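Long-range contacts in uncharacterized protein (Photobacterium profundum, PDB 3R87), which is probably a thioesterase of the 4-hydroxybenzoyl-CoA thioesterase family, a hydrolase with the hotdog fold: residues K87-E95 / V106-C114; Y7-D17 / Y32-V40. All blocks are in the same frame, centred on the assembly; numbering follows the deposited sequence. Where two conformers were deposited one is given.

How the interactions relate
From the N terminus, strand 7-12 comes first, and after a loop the chain enters helix 28-41. Interaction 2 closes this first loop by laying the helix against the strand. The chain then runs through helix 43-53 and strands 56-66 and 75-85. Interaction 1 follows, closing the hairpin of strands 89-97 and 106-115. The two loops are in series; they neither nest nor cross. The centres of interactions 1 and 2 are 15 Å apart, yet they touch. Gln94 of interaction 1 reaches Arg37 and the carbonyl of Phe33 in interaction 2, and Trp92 packs on Arg37. The helix thus joins strand 7-12 to the hairpin strand 89-97 of one sheet.

Interaction 1 of 2, residues K87-E95 / V106-C114; sequences KYKTLWRQE and VIGDIEMVC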
# COMPACT_ATOMS: atom_id res chain seq x y z
N LYS A 87 3.79 -5.15 -32.64
CA LYS A 87 3.43 -3.71 -32.42
C LYS A 87 2.69 -3.37 -31.12
O LYS A 87 2.74 -2.18 -30.69
CB LYS A 87 2.53 -3.27 -33.63
CG LYS A 87 2.12 -1.77 -33.74
CD LYS A 87 1.56 -1.40 -35.19
CE LYS A 87 0.19 -1.86 -35.70
NZ LYS A 87 -1.06 -0.98 -35.48
N TYR A 88 2.05 -4.36 -30.48
CA TYR A 88 1.18 -4.16 -29.35
C TYR A 88 1.76 -4.57 -28.02
O TYR A 88 1.53 -3.85 -27.04
CB TYR A 88 -0.21 -4.83 -29.53
CG TYR A 88 -0.94 -4.26 -30.72
CD1 TYR A 88 -1.75 -3.10 -30.59
CD2 TYR A 88 -0.76 -4.83 -31.98
CE1 TYR A 88 -2.39 -2.55 -31.70
CE2 TYR A 88 -1.41 -4.30 -33.15
CZ TYR A 88 -2.22 -3.15 -32.99
OH TYR A 88 -2.88 -2.59 -34.08
N LYS A 89 2.53 -5.67 -27.98
CA LYS A 89 2.98 -6.32 -26.75
C LYS A 89 4.46 -5.97 -26.50
O LYS A 89 5.30 -5.88 -27.44
CB LYS A 89 2.95 -7.83 -26.95
CG LYS A 89 1.60 -8.34 -27.43
CD LYS A 89 1.53 -9.85 -27.31
CE LYS A 89 1.34 -10.26 -25.86
NZ LYS A 89 0.87 -11.67 -25.66
N THR A 90 4.78 -5.89 -25.22
CA THR A 90 6.15 -5.82 -24.75
C THR A 90 6.29 -6.88 -23.67
O THR A 90 5.46 -6.97 -22.76
CB THR A 90 6.52 -4.42 -24.23
OG1 THR A 90 6.30 -3.46 -25.25
CG2 THR A 90 8.05 -4.38 -23.98
N LEU A 91 7.35 -7.72 -23.77
CA LEU A 91 7.65 -8.70 -22.79
C LEU A 91 8.77 -8.24 -21.89
O LEU A 91 9.81 -7.77 -22.41
CB LEU A 91 8.04 -10.04 -23.48
CG LEU A 91 7.14 -10.42 -24.59
CD1 LEU A 91 7.68 -11.70 -25.24
CD2 LEU A 91 5.69 -10.57 -24.06
N TRP A 92 8.61 -8.35 -20.61
CA TRP A 92 9.59 -7.92 -19.64
C TRP A 92 10.01 -9.11 -18.81
O TRP A 92 9.15 -9.90 -18.35
CB TRP A 92 9.04 -6.83 -18.75
CG TRP A 92 8.56 -5.60 -19.44
CD1 TRP A 92 7.35 -5.37 -20.01
CD2 TRP A 92 9.30 -4.38 -19.62
NE1 TRP A 92 7.31 -4.10 -20.51
CE2 TRP A 92 8.48 -3.46 -20.28
CE3 TRP A 92 10.58 -3.95 -19.20
CZ2 TRP A 92 8.88 -2.13 -20.56
CZ3 TRP A 92 10.98 -2.66 -19.48
CH2 TRP A 92 10.15 -1.79 -20.17
N ARG A 93 11.31 -9.27 -18.56
CA ARG A 93 11.85 -10.18 -17.59
C ARG A 93 12.36 -9.32 -16.45
O ARG A 93 13.22 -8.46 -16.68
CB ARG A 93 12.97 -11.04 -18.18
CG ARG A 93 13.67 -11.90 -17.16
CD ARG A 93 12.79 -13.00 -16.67
NE ARG A 93 13.54 -13.95 -15.87
CZ ARG A 93 13.31 -15.26 -15.86
NH1 ARG A 93 12.22 -15.81 -16.45
NH2 ARG A 93 14.14 -16.00 -15.16
N GLN A 94 11.90 -9.54 -15.22
CA GLN A 94 12.28 -8.73 -14.11
C GLN A 94 12.62 -9.60 -12.94
O GLN A 94 11.93 -10.61 -12.66
CB GLN A 94 11.20 -7.69 -13.75
CG GLN A 94 10.83 -6.85 -14.96
CD GLN A 94 9.98 -5.66 -14.59
OE1 GLN A 94 8.75 -5.72 -14.71
NE2 GLN A 94 10.62 -4.61 -14.10
N GLU A 95 13.68 -9.26 -12.20
CA GLU A 95 14.14 -10.07 -11.12
C GLU A 95 14.57 -9.21 -9.95
O GLU A 95 15.19 -8.17 -10.13
CB GLU A 95 15.34 -10.95 -11.53
CG GLU A 95 14.97 -11.87 -12.71
CD GLU A 95 16.05 -12.79 -13.16
OE1 GLU A 95 17.19 -12.73 -12.62
OE2 GLU A 95 15.77 -13.60 -14.09
N VAL A 106 13.06 -13.17 -6.49
CA VAL A 106 11.75 -13.06 -7.14
C VAL A 106 12.00 -12.93 -8.62
O VAL A 106 12.89 -12.15 -9.03
CB VAL A 106 10.94 -11.88 -6.61
CG1 VAL A 106 9.57 -11.80 -7.30
CG2 VAL A 106 10.81 -11.92 -5.11
N ILE A 107 11.23 -13.63 -9.42
CA ILE A 107 11.27 -13.58 -10.88
C ILE A 107 9.90 -13.24 -11.39
O ILE A 107 8.91 -13.86 -10.95
CB ILE A 107 11.74 -14.91 -11.45
CG1 ILE A 107 13.17 -15.22 -11.01
CG2 ILE A 107 11.58 -14.90 -13.01
CD1 ILE A 107 13.62 -16.66 -11.25
N GLY A 108 9.81 -12.35 -12.36
CA GLY A 108 8.56 -12.07 -13.06
C GLY A 108 8.78 -12.06 -14.55
O GLY A 108 9.74 -11.46 -15.07
N ASP A 109 7.86 -12.71 -15.26
CA ASP A 109 7.70 -12.57 -16.70
C ASP A 109 6.42 -11.79 -16.93
O ASP A 109 5.32 -12.27 -16.55
CB ASP A 109 7.60 -13.95 -17.39
CG ASP A 109 8.81 -14.81 -17.22
OD1 ASP A 109 9.90 -14.33 -17.50
OD2 ASP A 109 8.65 -16.03 -16.84
N ILE A 110 6.53 -10.58 -17.44
CA ILE A 110 5.43 -9.64 -17.54
C ILE A 110 5.12 -9.32 -18.96
O ILE A 110 6.05 -9.10 -19.77
CB ILE A 110 5.71 -8.37 -16.72
CG1 ILE A 110 5.42 -8.52 -15.22
CG2 ILE A 110 4.92 -7.20 -17.29
CD1 ILE A 110 5.90 -9.27 -14.53
N GLU A 111 3.88 -9.32 -19.37
CA GLU A 111 3.45 -8.90 -20.68
C GLU A 111 2.68 -7.63 -20.55
O GLU A 111 1.68 -7.57 -19.79
CB GLU A 111 2.58 -9.94 -21.35
CG GLU A 111 3.16 -11.25 -21.47
CD GLU A 111 2.37 -12.21 -22.37
OE1 GLU A 111 1.23 -11.89 -22.85
OE2 GLU A 111 2.88 -13.35 -22.52
N MET A 112 3.07 -6.60 -21.28
CA MET A 112 2.53 -5.27 -21.20
C MET A 112 1.84 -4.91 -22.53
O MET A 112 2.40 -5.22 -23.60
CB MET A 112 3.77 -4.34 -21.03
CG MET A 112 3.45 -2.87 -20.92
SD MET A 112 4.83 -1.76 -20.75
CE MET A 112 5.53 -1.56 -22.22
N VAL A 113 0.73 -4.19 -22.44
CA VAL A 113 0.05 -3.58 -23.59
C VAL A 113 -0.10 -2.08 -23.33
O VAL A 113 0.11 -1.58 -22.25
CB VAL A 113 -1.30 -4.25 -23.77
CG1 VAL A 113 -1.10 -5.72 -24.08
CG2 VAL A 113 -2.22 -4.12 -22.53
N CYS A 114 -0.47 -1.36 -24.42
CA CYS A 114 -0.74 0.07 -24.36
C CYS A 114 -2.24 0.33 -24.62
O CYS A 114 -2.76 -0.24 -25.54
CB CYS A 114 0.14 0.74 -25.41
SG CYS A 114 -0.09 2.59 -25.50
O HOH W 1 -0.98 -2.58 -26.87
O HOH W 2 3.60 -2.67 -24.92
O HOH W 3 9.91 -12.57 -19.65
O HOH W 4 10.43 -18.08 -17.10
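Thr90 pairs with Met112, Trp92 with Ile110 and Gln94 with Gly108 as hydrogen-bonded pairs of two antiparallel strands, whose axes come within 4.7 Å. Each pair makes two N-H to O=C bonds. Leu91, Arg93 and Glu95 face Glu111, Asp109 and Ile107 in the non-hydrogen-bonded pairs between. Their side chains share one face of the sheet, which carries a salt-bridge network of Arg93, Glu95 and Asp109. Arg93 CG lies anti to the backbone N (chi1 174°), and the chain, bent at chi2, brings NH1 to Asp109 OD1 at 2.9 Å, on the syn side. Arg93 NE and NH2 both reach Glu95 OE2, the NE bond being 2.9 Å. Ile107 CG2 sits over the centre of one guanidinium face, 3.4 Å from Arg93 CZ. Three bonds to carboxylate oxygens and a methyl on one face should fix its rotation. Farther along, Lys89 NZ forms a salt bridge with Glu111 OE1, 2.8 Å away, from above the carboxylate plane. On the other, largely apolar face, Met112 CE touches Thr90 CB at 3.6 Å and meets the Trp92 ring edge. Trp92 NE1 bonds weakly to Met112 SD at 3.4 Å, a Met-aromatic contact. Here Trp92 also packs on helix 28-41, and the Gln94 amide bonds to Arg37, the Phe33 carbonyl and Thr80. This is a beta hairpin of the antiparallel sheet that wraps the central helix of a hotdog fold.

Interaction 2 of 2, residues Y7-D17 / Y32-V40; sequences YHHPVQIYYED and YFERAREHV
Tyr32 meets Val11 with a ring face and Asp17 with its hydroxyl. Val11 CG1 stands over the centre of one face, 3.8 Å from Tyr32 CD1, in a CH-pi contact. With chi1 169°, this methyl is anti to the backbone N, which sets it over the ring. At the ring edge, Tyr32 OH donates to Asp17 OD1 at 2.7 Å, from above the carboxylate plane. Ile13 CD1 touches the same hydroxyl end at 3.8 Å from Tyr32 OH. Further along the helix, the His9 and His39 rings form an offset stack, their planes 21° apart. His9 CB also rests on Ala36 CB. Near the strand start, Val40 CG2 lies over a face of the Tyr7 ring, 3.7 Å from Tyr7 CG. This is the hotdog arrangement: the long helix lies against the antiparallel sheet, here over strand 7-12. Asp17 is positioned by its own segment, since Tyr14 N donates to Asp17 OD2 at 2.8 Å. Water 6 bridges Asp17 OD1, Glu16 OE1 and Arg35 NH2. Water 5 joins Arg35 NH1 to Gln12 O. The Arg35 guanidinium lies with one face over Tyr32 CD1. In the assembly, Glu16 of the second subunit forms a salt bridge with Arg35 NH2. His39 NE2 is hydrogen-bonded to Tyr14 OH of that subunit, and Tyr14 OH of this chain to its His39.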
# COMPACT_ATOMS: atom_id res chain seq x y z
N TYR A 7 18.87 -3.78 -17.25
CA TYR A 7 18.81 -2.51 -16.54
C TYR A 7 18.76 -2.78 -15.04
O TYR A 7 18.17 -3.79 -14.63
CB TYR A 7 17.55 -1.71 -16.95
CG TYR A 7 17.57 -1.33 -18.41
CD1 TYR A 7 17.98 -0.06 -18.80
CD2 TYR A 7 17.16 -2.19 -19.40
CE1 TYR A 7 18.02 0.28 -20.16
CE2 TYR A 7 17.19 -1.86 -20.78
CZ TYR A 7 17.60 -0.63 -21.12
OH TYR A 7 17.64 -0.29 -22.45
N HIS A 8 19.30 -1.90 -14.25
CA HIS A 8 19.39 -2.03 -12.82
C HIS A 8 18.66 -0.87 -12.14
O HIS A 8 18.88 0.28 -12.52
CB HIS A 8 20.87 -2.02 -12.38
CG HIS A 8 21.66 -3.15 -12.93
ND1 HIS A 8 21.90 -4.29 -12.24
CD2 HIS A 8 22.26 -3.30 -14.15
CE1 HIS A 8 22.62 -5.14 -12.99
NE2 HIS A 8 22.84 -4.54 -14.15
N HIS A 9 17.87 -1.17 -11.11
CA HIS A 9 17.15 -0.14 -10.34
C HIS A 9 17.15 -0.55 -8.92
O HIS A 9 16.66 -1.61 -8.58
CB HIS A 9 15.69 -0.04 -10.87
CG HIS A 9 14.84 0.90 -10.05
ND1 HIS A 9 15.11 2.22 -9.97
CD2 HIS A 9 13.78 0.67 -9.18
CE1 HIS A 9 14.27 2.79 -9.08
NE2 HIS A 9 13.40 1.87 -8.65
N PRO A 10 17.70 0.26 -8.02
CA PRO A 10 17.76 -0.13 -6.61
C PRO A 10 16.43 0.08 -5.92
O PRO A 10 15.73 1.05 -6.21
CB PRO A 10 18.82 0.81 -6.02
CG PRO A 10 18.75 2.03 -6.92
CD PRO A 10 18.39 1.58 -8.26
N VAL A 11 16.11 -0.79 -4.98
CA VAL A 11 14.95 -0.63 -4.13
C VAL A 11 15.35 -0.92 -2.70
O VAL A 11 15.80 -2.03 -2.39
CB VAL A 11 13.76 -1.56 -4.56
CG1 VAL A 11 12.66 -1.55 -3.48
CG2 VAL A 11 13.24 -1.05 -5.90
N GLN A 12 15.14 0.05 -1.80
CA GLN A 12 15.36 -0.17 -0.39
C GLN A 12 14.06 -0.64 0.26
O GLN A 12 12.98 -0.16 -0.05
CB GLN A 12 15.86 1.09 0.29
CG GLN A 12 16.18 0.90 1.73
CD GLN A 12 17.08 1.91 2.37
OE1 GLN A 12 17.93 2.52 1.70
NE2 GLN A 12 16.97 2.07 3.66
N ILE A 13 14.20 -1.57 1.21
CA ILE A 13 13.07 -2.17 1.92
C ILE A 13 12.87 -1.43 3.25
O ILE A 13 13.74 -1.48 4.14
CB ILE A 13 13.32 -3.66 2.15
CG1 ILE A 13 13.60 -4.39 0.82
CG2 ILE A 13 12.16 -4.29 2.91
CD1 ILE A 13 12.56 -4.18 -0.25
N TYR A 14 11.73 -0.78 3.39
CA TYR A 14 11.37 0.01 4.56
C TYR A 14 10.26 -0.70 5.34
O TYR A 14 9.77 -1.77 4.95
CB TYR A 14 10.89 1.40 4.12
CG TYR A 14 11.90 2.19 3.36
CD1 TYR A 14 12.88 2.95 4.04
CD2 TYR A 14 11.88 2.25 1.99
CE1 TYR A 14 13.79 3.74 3.32
CE2 TYR A 14 12.79 3.01 1.28
CZ TYR A 14 13.73 3.78 1.96
OH TYR A 14 14.61 4.56 1.24
N TYR A 15 9.78 -0.10 6.44
CA TYR A 15 8.69 -0.70 7.19
C TYR A 15 7.43 -0.90 6.34
O TYR A 15 6.69 -1.86 6.55
CB TYR A 15 8.33 0.16 8.41
CG TYR A 15 9.12 -0.18 9.66
CD1 TYR A 15 10.38 0.27 9.88
CD2 TYR A 15 8.55 -0.96 10.63
CE1 TYR A 15 11.09 -0.07 11.07
CE2 TYR A 15 9.23 -1.29 11.82
CZ TYR A 15 10.50 -0.89 11.96
OH TYR A 15 11.22 -1.19 13.12
N GLU A 16 7.17 -0.02 5.38
CA GLU A 16 5.98 -0.17 4.53
C GLU A 16 6.01 -1.44 3.71
O GLU A 16 4.97 -1.82 3.15
CB GLU A 16 5.90 1.00 3.57
CG GLU A 16 7.02 1.08 2.56
CD GLU A 16 7.16 2.44 1.90
OE1 GLU A 16 6.72 2.56 0.72
OE2 GLU A 16 7.67 3.37 2.55
N ASP A 17 7.18 -2.05 3.52
CA ASP A 17 7.35 -3.16 2.59
C ASP A 17 7.20 -4.52 3.25
O ASP A 17 6.96 -5.50 2.53
CB ASP A 17 8.74 -3.04 1.97
CG ASP A 17 8.88 -1.75 1.17
OD1 ASP A 17 8.11 -1.64 0.16
OD2 ASP A 17 9.66 -0.86 1.54
N TYR A 32 7.65 -2.86 -7.23
CA TYR A 32 9.04 -2.57 -7.55
C TYR A 32 9.30 -2.80 -9.04
O TYR A 32 10.04 -2.04 -9.65
CB TYR A 32 9.97 -3.47 -6.75
CG TYR A 32 9.73 -3.46 -5.23
CD1 TYR A 32 9.11 -2.40 -4.56
CD2 TYR A 32 10.10 -4.58 -4.51
CE1 TYR A 32 8.84 -2.50 -3.20
CE2 TYR A 32 9.85 -4.69 -3.14
CZ TYR A 32 9.18 -3.63 -2.51
OH TYR A 32 8.88 -3.80 -1.19
N PHE A 33 8.67 -3.84 -9.61
CA PHE A 33 8.82 -4.10 -11.02
C PHE A 33 8.24 -2.95 -11.83
O PHE A 33 8.81 -2.57 -12.85
CB PHE A 33 8.21 -5.42 -11.39
CG PHE A 33 8.94 -6.64 -10.92
CD1 PHE A 33 10.23 -6.61 -10.42
CD2 PHE A 33 8.34 -7.89 -11.03
CE1 PHE A 33 10.93 -7.75 -10.08
CE2 PHE A 33 9.04 -9.05 -10.68
CZ PHE A 33 10.32 -8.99 -10.19
N GLU A 34 7.10 -2.39 -11.40
CA GLU A 34 6.50 -1.26 -12.07
C GLU A 34 7.46 -0.06 -12.07
O GLU A 34 7.66 0.58 -13.11
CB GLU A 34 5.15 -0.91 -11.43
CG GLU A 34 4.30 0.02 -12.26
CD GLU A 34 4.74 1.50 -12.25
OE1 GLU A 34 5.21 1.98 -11.26
OE2 GLU A 34 4.54 2.22 -13.26
N ARG A 35 8.06 0.24 -10.92
CA ARG A 35 8.99 1.35 -10.84
C ARG A 35 10.11 1.16 -11.84
O ARG A 35 10.54 2.07 -12.54
CB ARG A 35 9.60 1.46 -9.44
CG ARG A 35 8.63 1.69 -8.31
CD ARG A 35 9.38 1.71 -7.00
NE ARG A 35 8.48 1.58 -5.87
CZ ARG A 35 8.86 1.36 -4.62
NH1 ARG A 35 10.17 1.29 -4.35
NH2 ARG A 35 7.96 1.13 -3.69
N ALA A 36 10.66 -0.07 -11.87
CA ALA A 36 11.81 -0.35 -12.70
C ALA A 36 11.45 -0.20 -14.18
O ALA A 36 12.29 0.30 -14.96
CB ALA A 36 12.34 -1.73 -12.37
N ARG A 37 10.27 -0.62 -14.60
CA ARG A 37 9.86 -0.39 -15.97
C ARG A 37 9.77 1.09 -16.28
O ARG A 37 10.15 1.52 -17.37
CB ARG A 37 8.55 -1.08 -16.31
CG ARG A 37 8.58 -2.58 -16.23
CD ARG A 37 7.34 -3.25 -16.80
NE ARG A 37 6.11 -2.83 -16.11
CZ ARG A 37 5.63 -3.41 -15.01
NH1 ARG A 37 6.21 -4.42 -14.43
NH2 ARG A 37 4.47 -2.95 -14.50
N GLU A 38 9.25 1.88 -15.34
CA GLU A 38 9.20 3.33 -15.58
C GLU A 38 10.56 3.92 -15.85
O GLU A 38 10.70 4.79 -16.69
CB GLU A 38 8.54 4.08 -14.43
CG GLU A 38 7.09 3.73 -14.18
CD GLU A 38 6.38 4.82 -13.44
OE1 GLU A 38 6.79 5.99 -13.46
OE2 GLU A 38 5.30 4.56 -12.84
N HIS A 39 11.57 3.45 -15.12
CA HIS A 39 12.92 3.97 -15.32
C HIS A 39 13.51 3.55 -16.65
O HIS A 39 14.31 4.29 -17.20
CB HIS A 39 13.83 3.60 -14.16
CG HIS A 39 13.54 4.44 -12.95
ND1 HIS A 39 14.16 5.63 -12.70
CD2 HIS A 39 12.71 4.26 -11.92
CE1 HIS A 39 13.66 6.18 -11.60
NE2 HIS A 39 12.75 5.35 -11.10
N VAL A 40 13.14 2.39 -17.19
CA VAL A 40 13.55 2.00 -18.54
C VAL A 40 12.90 2.93 -19.55
O VAL A 40 13.55 3.42 -20.50
CB VAL A 40 13.27 0.55 -18.83
CG1 VAL A 40 13.55 0.22 -20.29
CG2 VAL A 40 14.03 -0.35 -17.93
O HOH W 5 11.02 1.27 -1.48
O HOH W 6 8.37 0.88 -0.88